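Local structure of oligogalacturonate lyase (Yersinia enterocolitica subsp. enterocolitica, 3PE7) at residues M1-T13 against Y63-E77. The protein cleaves oligogalacturonides by beta-elimination in the cytoplasm, probably with the help of a metal ion held in its seven-bladed beta-propeller. Sequence-based numbering, arbitrary orientation.
With CA (calcium ion), chain C.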
loop_
_atom_site.group_PDB
_atom_site.type_symbol
_atom_site.label_atom_id
_atom_site.label_comp_id
_atom_site.label_asym_id
_atom_site.label_seq_id
_atom_site.Cartn_x
_atom_site.Cartn_y
_atom_site.Cartn_z
ATOM N N MET A 1 12.773 7.972 -24.287
ATOM C CA MET A 1 12.174 6.776 -23.603
ATOM C C MET A 1 10.825 6.370 -24.221
ATOM O O MET A 1 10.204 7.142 -24.947
ATOM C CB MET A 1 12.038 7.020 -22.089
ATOM C CG MET A 1 13.373 7.057 -21.328
ATOM S SD MET A 1 14.272 5.500 -21.408
ATOM C CE MET A 1 13.281 4.440 -20.336
ATOM N N ALA A 2 10.397 5.142 -23.925
ATOM C CA ALA A 2 9.126 4.566 -24.370
ATOM C C ALA A 2 9.029 3.167 -23.770
ATOM O O ALA A 2 9.997 2.660 -23.200
ATOM C CB ALA A 2 9.063 4.476 -25.905
ATOM N N LYS A 3 7.853 2.557 -23.886
ATOM C CA LYS A 3 7.657 1.170 -23.459
ATOM C C LYS A 3 8.779 0.290 -24.038
ATOM O O LYS A 3 9.071 0.348 -25.232
ATOM C CB LYS A 3 6.271 0.679 -23.906
ATOM C CG LYS A 3 5.945 -0.762 -23.554
ATOM C CD LYS A 3 4.687 -1.233 -24.285
ATOM C CE LYS A 3 3.426 -0.898 -23.534
ATOM N NZ LYS A 3 3.288 -1.728 -22.298
ATOM N N GLY A 4 9.436 -0.479 -23.174
ATOM C CA GLY A 4 10.495 -1.394 -23.599
ATOM C C GLY A 4 11.907 -0.831 -23.568
ATOM O O GLY A 4 12.880 -1.588 -23.641
ATOM N N LYS A 5 12.035 0.486 -23.457
ATOM C CA LYS A 5 13.359 1.096 -23.401
ATOM C C LYS A 5 14.007 0.821 -22.049
ATOM O O LYS A 5 13.329 0.679 -21.039
ATOM C CB LYS A 5 13.296 2.600 -23.683
ATOM C CG LYS A 5 12.767 2.976 -25.074
ATOM C CD LYS A 5 13.355 2.109 -26.175
ATOM C CE LYS A 5 12.963 2.625 -27.555
ATOM N NZ LYS A 5 13.823 3.793 -27.892
ATOM N N GLN A 6 15.332 0.751 -22.059
ATOM C CA GLN A 6 16.100 0.437 -20.863
ATOM C C GLN A 6 16.955 1.623 -20.502
ATOM O O GLN A 6 17.469 2.324 -21.381
ATOM C CB GLN A 6 16.979 -0.794 -21.100
ATOM C CG GLN A 6 16.186 -2.076 -21.326
ATOM C CD GLN A 6 17.058 -3.272 -21.707
ATOM O OE1 GLN A 6 18.140 -3.492 -21.149
ATOM N NE2 GLN A 6 16.567 -4.070 -22.639
ATOM N N ILE A 7 17.098 1.860 -19.202
ATOM C CA ILE A 7 18.015 2.886 -18.707
ATOM C C ILE A 7 18.841 2.321 -17.569
ATOM O O ILE A 7 18.304 1.625 -16.705
ATOM C CB ILE A 7 17.305 4.165 -18.217
ATOM C CG1 ILE A 7 16.112 3.829 -17.332
ATOM C CG2 ILE A 7 16.898 5.018 -19.397
ATOM C CD1 ILE A 7 15.647 4.992 -16.519
ATOM N N PRO A 8 20.157 2.602 -17.579
ATOM C CA PRO A 8 21.010 2.145 -16.484
ATOM C C PRO A 8 20.933 3.088 -15.289
ATOM O O PRO A 8 20.962 4.314 -15.450
ATOM C CB PRO A 8 22.411 2.164 -17.097
ATOM C CG PRO A 8 22.351 3.232 -18.157
ATOM C CD PRO A 8 20.925 3.224 -18.677
ATOM N N LEU A 9 20.823 2.524 -14.093
ATOM C CA LEU A 9 20.786 3.361 -12.907
ATOM C C LEU A 9 22.036 3.163 -12.080
ATOM O O LEU A 9 22.571 2.058 -12.020
ATOM C CB LEU A 9 19.554 3.047 -12.069
ATOM C CG LEU A 9 18.200 3.203 -12.760
ATOM C CD1 LEU A 9 17.123 2.887 -11.752
ATOM C CD2 LEU A 9 18.025 4.600 -13.316
ATOM N N THR A 10 22.468 4.231 -11.423
ATOM C CA THR A 10 23.539 4.143 -10.442
ATOM C C THR A 10 22.952 3.898 -9.056
ATOM O O THR A 10 21.937 4.498 -8.699
ATOM C CB THR A 10 24.359 5.453 -10.430
ATOM O OG1 THR A 10 24.928 5.683 -11.719
ATOM C CG2 THR A 10 25.465 5.389 -9.415
ATOM N N PHE A 11 23.555 2.985 -8.299
ATOM C CA PHE A 11 23.117 2.677 -6.942
ATOM C C PHE A 11 24.134 3.327 -6.017
ATOM O O PHE A 11 25.336 2.987 -6.060
ATOM C CB PHE A 11 23.121 1.162 -6.689
ATOM C CG PHE A 11 21.984 0.400 -7.335
ATOM C CD1 PHE A 11 21.844 -0.964 -7.079
ATOM C CD2 PHE A 11 21.048 1.034 -8.162
ATOM C CE1 PHE A 11 20.819 -1.711 -7.651
ATOM C CE2 PHE A 11 20.014 0.316 -8.747
ATOM C CZ PHE A 11 19.877 -1.073 -8.490
ATOM N N ASP A 12 23.680 4.243 -5.174
ATOM C CA ASP A 12 24.597 4.987 -4.314
ATOM C C ASP A 12 24.471 4.551 -2.855
ATOM O O ASP A 12 23.430 4.759 -2.211
ATOM C CB ASP A 12 24.379 6.493 -4.472
ATOM C CG ASP A 12 24.736 6.982 -5.869
ATOM O OD1 ASP A 12 25.920 6.891 -6.233
ATOM O OD2 ASP A 12 23.855 7.450 -6.600
ATOM N N THR A 13 25.539 3.944 -2.347
ATOM C CA THR A 13 25.533 3.310 -1.026
ATOM C C THR A 13 26.315 4.141 -0.002
ATOM O O THR A 13 27.406 4.646 -0.299
ATOM C CB THR A 13 26.117 1.896 -1.086
ATOM O OG1 THR A 13 25.415 1.132 -2.069
ATOM C CG2 THR A 13 25.994 1.190 0.265
ATOM N N TYR A 63 8.133 0.984 -14.145
ATOM C CA TYR A 63 9.421 0.442 -14.547
ATOM C C TYR A 63 9.696 -0.834 -13.780
ATOM O O TYR A 63 9.195 -1.000 -12.675
ATOM C CB TYR A 63 10.544 1.448 -14.250
ATOM C CG TYR A 63 10.462 2.668 -15.117
ATOM C CD1 TYR A 63 11.274 2.805 -16.243
ATOM C CD2 TYR A 63 9.555 3.687 -14.824
ATOM C CE1 TYR A 63 11.162 3.931 -17.078
ATOM C CE2 TYR A 63 9.433 4.804 -15.649
ATOM C CZ TYR A 63 10.253 4.921 -16.764
ATOM O OH TYR A 63 10.133 6.028 -17.575
ATOM N N LEU A 64 10.469 -1.747 -14.379
ATOM C CA LEU A 64 10.973 -2.897 -13.636
ATOM C C LEU A 64 12.478 -2.770 -13.537
ATOM O O LEU A 64 13.187 -2.717 -14.559
ATOM C CB LEU A 64 10.583 -4.225 -14.325
ATOM C CG LEU A 64 10.817 -5.484 -13.492
ATOM C CD1 LEU A 64 9.784 -5.597 -12.368
ATOM C CD2 LEU A 64 10.739 -6.725 -14.378
ATOM N N LEU A 65 12.978 -2.723 -12.309
ATOM C CA LEU A 65 14.402 -2.547 -12.058
ATOM C C LEU A 65 15.044 -3.908 -11.772
ATOM O O LEU A 65 14.607 -4.626 -10.855
ATOM C CB LEU A 65 14.621 -1.598 -10.862
ATOM C CG LEU A 65 16.032 -1.384 -10.310
ATOM C CD1 LEU A 65 17.028 -0.935 -11.376
ATOM C CD2 LEU A 65 15.996 -0.385 -9.143
ATOM N N ASP A 66 16.056 -4.256 -12.568
ATOM C CA ASP A 66 16.872 -5.452 -12.305
ATOM C C ASP A 66 17.937 -5.036 -11.285
ATOM O O ASP A 66 18.807 -4.227 -11.584
ATOM C CB ASP A 66 17.509 -5.987 -13.586
ATOM C CG ASP A 66 18.217 -7.315 -13.378
ATOM O OD1 ASP A 66 19.002 -7.448 -12.416
ATOM O OD2 ASP A 66 18.004 -8.233 -14.199
ATOM N N LEU A 67 17.847 -5.585 -10.080
ATOM C CA LEU A 67 18.704 -5.138 -8.977
ATOM C C LEU A 67 20.142 -5.634 -9.087
ATOM O O LEU A 67 21.032 -5.120 -8.418
ATOM C CB LEU A 67 18.092 -5.517 -7.619
ATOM C CG LEU A 67 16.729 -4.885 -7.299
ATOM C CD1 LEU A 67 16.110 -5.614 -6.117
ATOM C CD2 LEU A 67 16.861 -3.407 -6.997
ATOM N N ASN A 68 20.361 -6.628 -9.944
ATOM C CA ASN A 68 21.706 -7.144 -10.169
ATOM C C ASN A 68 22.401 -6.361 -11.272
ATOM O O ASN A 68 23.581 -6.023 -11.187
ATOM C CB ASN A 68 21.636 -8.634 -10.511
ATOM C CG ASN A 68 21.220 -9.486 -9.323
ATOM O OD1 ASN A 68 20.260 -10.246 -9.405
ATOM N ND2 ASN A 68 21.914 -9.337 -8.208
ATOM N N THR A 69 21.634 -6.021 -12.293
ATOM C CA THR A 69 22.179 -5.426 -13.487
ATOM C C THR A 69 22.098 -3.891 -13.407
ATOM O O THR A 69 22.819 -3.170 -14.111
ATOM C CB THR A 69 21.419 -6.048 -14.669
ATOM O OG1 THR A 69 22.302 -6.329 -15.754
ATOM C CG2 THR A 69 20.256 -5.252 -15.083
ATOM N N GLN A 70 21.230 -3.418 -12.513
ATOM C CA GLN A 70 20.926 -1.992 -12.309
ATOM C C GLN A 70 20.269 -1.359 -13.534
ATOM O O GLN A 70 20.293 -0.156 -13.693
ATOM C CB GLN A 70 22.155 -1.206 -11.817
ATOM C CG GLN A 70 22.709 -1.827 -10.540
ATOM C CD GLN A 70 23.909 -1.132 -9.944
ATOM O OE1 GLN A 70 24.551 -1.681 -9.040
ATOM N NE2 GLN A 70 24.231 0.067 -10.435
ATOM N N VAL A 71 19.655 -2.182 -14.381
ATOM C CA VAL A 71 18.914 -1.664 -15.522
ATOM C C VAL A 71 17.423 -1.644 -15.239
ATOM O O VAL A 71 16.869 -2.627 -14.750
ATOM C CB VAL A 71 19.228 -2.473 -16.823
ATOM C CG1 VAL A 71 18.311 -2.039 -17.976
ATOM C CG2 VAL A 71 20.697 -2.303 -17.203
ATOM N N ALA A 72 16.791 -0.499 -15.523
ATOM C CA ALA A 72 15.341 -0.350 -15.416
ATOM C C ALA A 72 14.715 -0.409 -16.806
ATOM O O ALA A 72 15.154 0.284 -17.730
ATOM C CB ALA A 72 15.016 0.966 -14.769
ATOM N N THR A 73 13.690 -1.232 -16.957
ATOM C CA THR A 73 12.961 -1.291 -18.217
ATOM C C THR A 73 11.614 -0.585 -18.048
ATOM O O THR A 73 10.880 -0.879 -17.110
ATOM C CB THR A 73 12.737 -2.753 -18.648
ATOM O OG1 THR A 73 14.009 -3.408 -18.764
ATOM C CG2 THR A 73 11.991 -2.818 -20.015
ATOM N N GLN A 74 11.302 0.337 -18.954
ATOM C CA GLN A 74 10.007 1.014 -18.936
ATOM C C GLN A 74 8.916 0.054 -19.358
ATOM O O GLN A 74 8.986 -0.532 -20.459
ATOM C CB GLN A 74 10.020 2.241 -19.861
ATOM C CG GLN A 74 8.748 3.084 -19.750
ATOM C CD GLN A 74 8.840 4.368 -20.537
ATOM O OE1 GLN A 74 9.938 4.843 -20.848
ATOM N NE2 GLN A 74 7.685 4.967 -20.827
ATOM N N LEU A 75 7.912 -0.096 -18.499
ATOM C CA LEU A 75 6.829 -1.077 -18.690
ATOM C C LEU A 75 5.589 -0.474 -19.330
ATOM O O LEU A 75 4.905 -1.138 -20.095
ATOM C CB LEU A 75 6.422 -1.714 -17.359
ATOM C CG LEU A 75 7.515 -2.433 -16.554
ATOM C CD1 LEU A 75 6.890 -2.977 -15.264
ATOM C CD2 LEU A 75 8.108 -3.576 -17.376
ATOM N N THR A 76 5.259 0.751 -18.941
ATOM C CA THR A 76 4.048 1.409 -19.441
ATOM C C THR A 76 4.432 2.810 -19.968
ATOM O O THR A 76 5.498 3.344 -19.631
ATOM C CB THR A 76 2.953 1.509 -18.346
ATOM O OG1 THR A 76 3.404 2.361 -17.274
ATOM C CG2 THR A 76 2.600 0.132 -17.770
ATOM N N GLU A 77 3.559 3.384 -20.796
ATOM C CA GLU A 77 3.803 4.701 -21.345
ATOM C C GLU A 77 2.509 5.494 -21.434
ATOM O O GLU A 77 1.410 4.927 -21.419
ATOM C CB GLU A 77 4.493 4.579 -22.716
ATOM C CG GLU A 77 3.663 3.871 -23.782
ATOM C CD GLU A 77 4.403 3.674 -25.107
ATOM O OE1 GLU A 77 5.632 3.879 -25.170
ATOM O OE2 GLU A 77 3.746 3.305 -26.110
HETATM CA CA CA C . 9.071 9.141 -25.077
HETATM O O HOH W 1 11.141 10.358 -25.309
HETATM O O HOH W 2 9.136 8.223 -27.295
HETATM O O HOH W 3 7.008 7.960 -24.789
#
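I7 and A72 exchange two backbone hydrogen bonds, I7 N reaching A72 O and A72 N reaching I7 O, both at 2.9 Å, at the middle of an antiparallel pairing of strand 6-8 with strand 71-74; Q6 faces T73 and P8 faces V71 as non-hydrogen-bonded pairs. The ladder runs on past the strand ends through L9 N to Q70 O, Q74 N to K5 O and G4 N to Q74 O, the last donated by G4 of the type II turn A2-K5.

Side-chain polar bonds fasten both ends. Q70 NE2 donates to L9 O (3.0 Å), in the carbonyl plane. At the N-terminal end, K3 N gives a nearly straight bond to E77 OE1 (2.9 Å, 174°), meeting the carboxylate from above its plane. With CG anti to the backbone N (chi1 179°) and two bends further out, the K3 chain passes over L75 O and brings NZ to that oxygen at 2.8 Å; the same ammonium also bridges to E114.

Among the apolar and stacking contacts, the Q70 side chain lies flat on F11: CG sits over the ring centre, 3.5 Å from the centroid, and the amide is turned only 15° from the ring plane. F11 CZ also meets the methyls of L65 and L67, while L9 CD1 rests on L65 CD1 and A72 CB. M1 CE touches the Y63 ring at its edge, 3.9 Å from CE1.

M1 O binds the calcium ion at 2.3 Å, with three waters and D57. Q74 links this site to the sheet, its NE2 donating to T76 O and D57 OD2. Strand 6-8 lies outermost, beside 71-74 and then 61-66, in one antiparallel blade of the seven-bladed beta-propeller, with a calcium site at the chain's N terminus, beyond the A2-K5 turn.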